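Local coordinates for listeriolysin O (Listeria monocytogenes, PDB 4CDB), which binds cholesterol-containing host membranes, changes conformation and inserts to form an oligomeric pore that lyses the cell, at residues V109-L114 with R230-V236; T377-I383 with L465-I471. Residues are numbered along the deposited sequence.

Contact 1: V109-L114 with R230-V236. With NA (sodium ion), chain L.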
# COMPACT_ATOMS: atom_id res chain seq x y z
N VAL A 109 1.31 1.91 37.53
CA VAL A 109 2.08 1.63 38.73
C VAL A 109 3.28 2.57 38.86
O VAL A 109 3.75 3.12 37.86
CB VAL A 109 2.60 0.18 38.75
CG1 VAL A 109 1.46 -0.80 38.88
CG2 VAL A 109 3.42 -0.10 37.50
N LYS A 110 3.77 2.74 40.08
CA LYS A 110 4.97 3.52 40.30
C LYS A 110 6.19 2.80 39.72
O LYS A 110 6.20 1.57 39.62
CB LYS A 110 5.16 3.82 41.78
CG LYS A 110 4.25 4.93 42.30
CD LYS A 110 3.80 4.63 43.72
CE LYS A 110 3.33 5.90 44.43
NZ LYS A 110 2.88 5.60 45.82
N ARG A 111 7.20 3.57 39.35
CA ARG A 111 8.32 3.04 38.59
C ARG A 111 9.64 3.18 39.35
O ARG A 111 9.79 4.06 40.19
CB ARG A 111 8.43 3.77 37.25
CG ARG A 111 7.18 3.67 36.39
CD ARG A 111 6.91 2.24 35.98
NE ARG A 111 8.07 1.66 35.30
CZ ARG A 111 8.34 1.82 34.01
NH1 ARG A 111 7.53 2.54 33.25
NH2 ARG A 111 9.42 1.26 33.48
N ASP A 112 10.59 2.30 39.04
CA ASP A 112 11.95 2.44 39.54
C ASP A 112 12.77 3.18 38.49
O ASP A 112 12.24 4.02 37.77
CB ASP A 112 12.55 1.07 39.86
CG ASP A 112 13.65 1.13 40.91
OD1 ASP A 112 14.29 2.20 41.06
OD2 ASP A 112 13.88 0.11 41.58
N SER A 113 14.05 2.85 38.38
CA SER A 113 14.93 3.53 37.44
C SER A 113 15.16 2.73 36.16
O SER A 113 14.99 1.51 36.14
CB SER A 113 16.28 3.84 38.10
OG SER A 113 16.95 2.65 38.47
N LEU A 114 15.53 3.43 35.10
CA LEU A 114 15.94 2.80 33.85
C LEU A 114 17.01 3.63 33.13
O LEU A 114 17.19 4.81 33.44
CB LEU A 114 14.74 2.54 32.92
CG LEU A 114 13.74 3.65 32.59
CD1 LEU A 114 14.32 4.71 31.66
CD2 LEU A 114 12.49 3.04 31.97
N ARG A 230 12.43 -5.24 38.35
CA ARG A 230 13.29 -4.06 38.30
C ARG A 230 12.57 -2.79 37.83
O ARG A 230 12.94 -1.69 38.23
CB ARG A 230 14.52 -4.31 37.42
CG ARG A 230 15.80 -4.54 38.20
CD ARG A 230 16.07 -3.42 39.20
NE ARG A 230 17.02 -2.42 38.70
CZ ARG A 230 16.69 -1.20 38.30
NH1 ARG A 230 15.43 -0.80 38.34
NH2 ARG A 230 17.63 -0.37 37.87
N PHE A 231 11.55 -2.94 37.00
CA PHE A 231 10.85 -1.78 36.45
C PHE A 231 9.81 -1.20 37.41
O PHE A 231 9.36 -0.07 37.24
CB PHE A 231 10.20 -2.12 35.11
CG PHE A 231 11.14 -2.00 33.94
CD1 PHE A 231 12.39 -1.44 34.09
CD2 PHE A 231 10.76 -2.46 32.68
CE1 PHE A 231 13.26 -1.33 33.02
CE2 PHE A 231 11.62 -2.35 31.60
CZ PHE A 231 12.87 -1.78 31.77
N PHE A 232 9.45 -1.97 38.43
CA PHE A 232 8.42 -1.54 39.37
C PHE A 232 9.00 -0.81 40.57
O PHE A 232 10.10 -1.11 41.01
CB PHE A 232 7.58 -2.73 39.83
CG PHE A 232 6.87 -3.43 38.71
CD1 PHE A 232 5.71 -2.90 38.18
CD2 PHE A 232 7.37 -4.61 38.19
CE1 PHE A 232 5.05 -3.54 37.15
CE2 PHE A 232 6.71 -5.26 37.16
CZ PHE A 232 5.55 -4.72 36.64
N GLY A 233 8.24 0.16 41.09
CA GLY A 233 8.62 0.85 42.30
C GLY A 233 8.65 -0.10 43.48
O GLY A 233 8.01 -1.15 43.45
N LYS A 234 9.39 0.27 44.52
CA LYS A 234 9.60 -0.60 45.67
C LYS A 234 8.33 -0.86 46.48
O LYS A 234 8.31 -1.75 47.33
CB LYS A 234 10.69 -0.04 46.58
CG LYS A 234 10.36 1.32 47.18
CD LYS A 234 11.56 1.89 47.92
CE LYS A 234 11.24 3.24 48.53
NZ LYS A 234 12.42 3.86 49.20
N ALA A 235 7.29 -0.07 46.23
CA ALA A 235 6.04 -0.23 46.96
C ALA A 235 5.04 -1.12 46.23
O ALA A 235 3.98 -1.44 46.76
CB ALA A 235 5.42 1.13 47.24
N VAL A 236 5.38 -1.52 45.00
CA VAL A 236 4.49 -2.36 44.21
C VAL A 236 4.55 -3.81 44.68
O VAL A 236 5.63 -4.32 45.00
CB VAL A 236 4.82 -2.28 42.71
CG1 VAL A 236 3.82 -3.10 41.89
CG2 VAL A 236 4.84 -0.83 42.24
NA NA L . 6.66 6.23 39.37
O HOH W 1 11.45 1.43 35.33
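Val109 and Phe232 open the apolar side of this contact: Val109 CG2 meets the edge of the phenyl ring at Phe232 CD1, 3.7 Å away, while Val109 CB lies 4.3 Å from Val236 CG2. Compact branched valines suit this tight spot beside a broad ring, and Leu241 of helix 238-243 and Leu92 of strand 92-94 extend the packing. A second apolar patch forms where Leu114 CB approaches Phe231 CE1 at 4.1 Å. The guanidinium of Arg111 connects apolar and polar regions: Arg111 NH2 sits over a face of the Phe231 ring, 3.7 Å from Phe231 CG, yet hydrogen-bonds to Gly90 O and, weakly, to a water that donates to Phe231 O, while Arg111 NE donates to Phe231 O at 2.9 Å. That carbonyl also accepts from Asp112 N (3.2 Å), and Gly233 N donates to Lys110 O (2.9 Å), so two loops are joined by a single backbone bridge. Gly233, lacking a side chain, passes close to Lys110 and starts a type I turn to Val236. At the polar edge Arg230 NH1 reaches Ser113 O and Arg230 NH2 reaches Ser113 OG, both at 3.2 Å. Asp112 OD2 adds a long, purely electrostatic salt bridge to Arg230 NH1 (3.7 Å), whereas its OD1 bonds Ser10. The arrangement is an isolated beta bridge between loops, next to a sodium site in which Arg111 N (2.7 Å from the ion) is joined by Asn134.

Contact 2: T377-I383 with L465-I471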
# COMPACT_ATOMS: atom_id res chain seq x y z
N THR A 377 -11.58 -0.61 -26.01
CA THR A 377 -12.16 0.51 -26.76
C THR A 377 -12.85 0.02 -28.03
O THR A 377 -12.38 -0.90 -28.69
CB THR A 377 -11.09 1.55 -27.14
OG1 THR A 377 -10.26 1.82 -26.00
CG2 THR A 377 -11.73 2.84 -27.61
N ASP A 378 -13.98 0.65 -28.37
CA ASP A 378 -14.70 0.34 -29.60
C ASP A 378 -13.86 0.69 -30.82
O ASP A 378 -12.87 1.41 -30.70
CB ASP A 378 -16.03 1.10 -29.65
CG ASP A 378 -17.02 0.63 -28.62
OD1 ASP A 378 -16.86 -0.50 -28.11
OD2 ASP A 378 -17.97 1.38 -28.31
N GLY A 379 -14.27 0.20 -31.98
CA GLY A 379 -13.54 0.45 -33.21
C GLY A 379 -14.43 0.44 -34.44
O GLY A 379 -15.55 -0.07 -34.41
N LYS A 380 -13.92 0.99 -35.54
CA LYS A 380 -14.67 1.05 -36.78
C LYS A 380 -13.88 0.42 -37.92
O LYS A 380 -12.65 0.49 -37.96
CB LYS A 380 -15.00 2.51 -37.14
CG LYS A 380 -15.88 3.22 -36.12
CD LYS A 380 -16.09 4.68 -36.49
CE LYS A 380 -16.70 4.81 -37.87
NZ LYS A 380 -16.92 6.24 -38.26
N ILE A 381 -14.60 -0.23 -38.84
CA ILE A 381 -14.01 -0.68 -40.09
C ILE A 381 -14.58 0.16 -41.23
O ILE A 381 -15.78 0.11 -41.50
CB ILE A 381 -14.27 -2.16 -40.36
CG1 ILE A 381 -13.73 -3.01 -39.21
CG2 ILE A 381 -13.62 -2.59 -41.67
CD1 ILE A 381 -13.86 -4.50 -39.45
N ASN A 382 -13.72 0.94 -41.88
CA ASN A 382 -14.15 1.85 -42.93
C ASN A 382 -13.90 1.27 -44.32
O ASN A 382 -12.75 1.04 -44.70
CB ASN A 382 -13.46 3.20 -42.76
CG ASN A 382 -13.62 3.77 -41.36
OD1 ASN A 382 -14.73 3.83 -40.83
ND2 ASN A 382 -12.52 4.18 -40.76
N ILE A 383 -14.97 1.03 -45.06
CA ILE A 383 -14.88 0.44 -46.39
C ILE A 383 -14.97 1.50 -47.48
O ILE A 383 -15.87 2.34 -47.46
CB ILE A 383 -16.00 -0.59 -46.63
CG1 ILE A 383 -16.01 -1.65 -45.53
CG2 ILE A 383 -15.85 -1.24 -48.00
CD1 ILE A 383 -14.73 -2.44 -45.44
N LEU A 465 -8.73 -5.74 -33.10
CA LEU A 465 -9.65 -4.62 -33.09
C LEU A 465 -8.89 -3.31 -32.88
O LEU A 465 -8.25 -3.12 -31.84
CB LEU A 465 -10.71 -4.79 -32.00
CG LEU A 465 -11.64 -3.60 -31.78
CD1 LEU A 465 -12.42 -3.30 -33.05
CD2 LEU A 465 -12.59 -3.85 -30.61
N VAL A 466 -8.96 -2.42 -33.86
CA VAL A 466 -8.33 -1.10 -33.76
C VAL A 466 -9.38 0.00 -33.79
O VAL A 466 -10.56 -0.26 -34.01
CB VAL A 466 -7.31 -0.87 -34.89
CG1 VAL A 466 -6.17 -1.87 -34.77
CG2 VAL A 466 -7.99 -0.98 -36.25
N LYS A 467 -8.95 1.24 -33.58
CA LYS A 467 -9.87 2.37 -33.56
C LYS A 467 -10.48 2.60 -34.94
O LYS A 467 -11.70 2.70 -35.09
CB LYS A 467 -9.17 3.64 -33.07
CG LYS A 467 -10.12 4.74 -32.66
CD LYS A 467 -11.13 4.22 -31.64
CE LYS A 467 -12.13 5.28 -31.23
NZ LYS A 467 -13.23 4.70 -30.41
N ASN A 468 -9.63 2.68 -35.96
CA ASN A 468 -10.08 2.82 -37.33
C ASN A 468 -9.28 1.96 -38.30
O ASN A 468 -8.12 2.26 -38.60
CB ASN A 468 -10.04 4.29 -37.78
CG ASN A 468 -11.16 5.11 -37.18
OD1 ASN A 468 -12.26 5.16 -37.73
ND2 ASN A 468 -10.88 5.77 -36.06
N ARG A 469 -9.90 0.88 -38.78
CA ARG A 469 -9.30 0.07 -39.83
C ARG A 469 -9.91 0.45 -41.17
O ARG A 469 -11.09 0.23 -41.41
CB ARG A 469 -9.51 -1.42 -39.56
CG ARG A 469 -8.94 -2.33 -40.64
CD ARG A 469 -9.06 -3.80 -40.28
NE ARG A 469 -8.36 -4.11 -39.03
CZ ARG A 469 -7.06 -4.35 -38.94
NH1 ARG A 469 -6.30 -4.32 -40.03
NH2 ARG A 469 -6.52 -4.63 -37.76
N ASN A 470 -9.09 1.04 -42.04
CA ASN A 470 -9.57 1.51 -43.34
C ASN A 470 -9.29 0.52 -44.46
O ASN A 470 -8.14 0.36 -44.89
CB ASN A 470 -8.97 2.88 -43.67
CG ASN A 470 -9.19 3.89 -42.57
OD1 ASN A 470 -10.28 4.45 -42.43
ND2 ASN A 470 -8.16 4.13 -41.77
N ILE A 471 -10.34 -0.13 -44.94
CA ILE A 471 -10.23 -1.07 -46.04
C ILE A 471 -10.64 -0.38 -47.34
O ILE A 471 -11.78 0.05 -47.49
CB ILE A 471 -11.14 -2.30 -45.84
CG1 ILE A 471 -10.86 -2.94 -44.48
CG2 ILE A 471 -10.94 -3.31 -46.96
CD1 ILE A 471 -9.49 -3.58 -44.37
O HOH W 2 -11.18 -2.09 -36.31
O HOH W 3 -14.12 7.01 -38.10
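Parallel pairing sets the bonds between strands 379-383 and 468-471, which join the long strand 362-385 to strand 468-475 in the C-terminal beta-sandwich domain of this cholesterol-dependent cytolysin. Lys380 N donates to Lys467 O (2.8 Å) and Lys380 O accepts from Arg469 N (2.9 Å); Asn382 N donates to Arg469 O (2.8 Å) and Asn382 O accepts from Ile471 N (2.7 Å). The backbone of Ile381 hydrogen-bonds instead to Ile430 of strand 426-432, on the other edge of 362-385. Gly379 suits its place because a side chain there would clash with Val466 O. Water spans Val466 O and, weakly, Lys380 O; Lys467 NZ bonds weakly to Asp378 O (3.3 Å), and Asp378 pairs with Lys55.

Among the side chains, Asn382 ND2 donates to Asn468 OD1 (3.2 Å) and Asn470 OD1 (2.8 Å), while Asn382 OD1 bonds Ser429 and Asn470 ND2, weakly, Asn488. A second water links Lys380 NZ to Asn468 OD1. On the opposite face of the sheet, Ile381 CG2 lies 4.0 Å from Ile471 CG1, and Ile383 CD1 3.6 Å from Ile471 CB; beta-branched side chains favour such extended backbones. The chemistry implies structural packing with one polar face, of Lys380 and three asparagines, and one mainly apolar, where Arg469 stands among isoleucines, its guanidinium satisfied by Asn484 and Pro464.

Contact 1 and contact 2 lie on opposite sides of the chain's centre, with their own centres 80 Å apart and nearest atoms about 62 Å apart, so neither touches the other. They follow in series: 109-114 pairs with 230-236 before 377-383 meets 465-471. No strand or sheet is common to both. Contact 1 joins loops leading to strand 114-118 and helix 238-243, in the N-terminal part of the molecule; contact 2 joins strands 362-385 and 468-475 in the C-terminal beta-sandwich domain. This separation fits the elongated cytolysin architecture, in which the C-terminal domain carries the cholesterol-binding motif and the membrane-inserting segments belong to the preceding part of the chain.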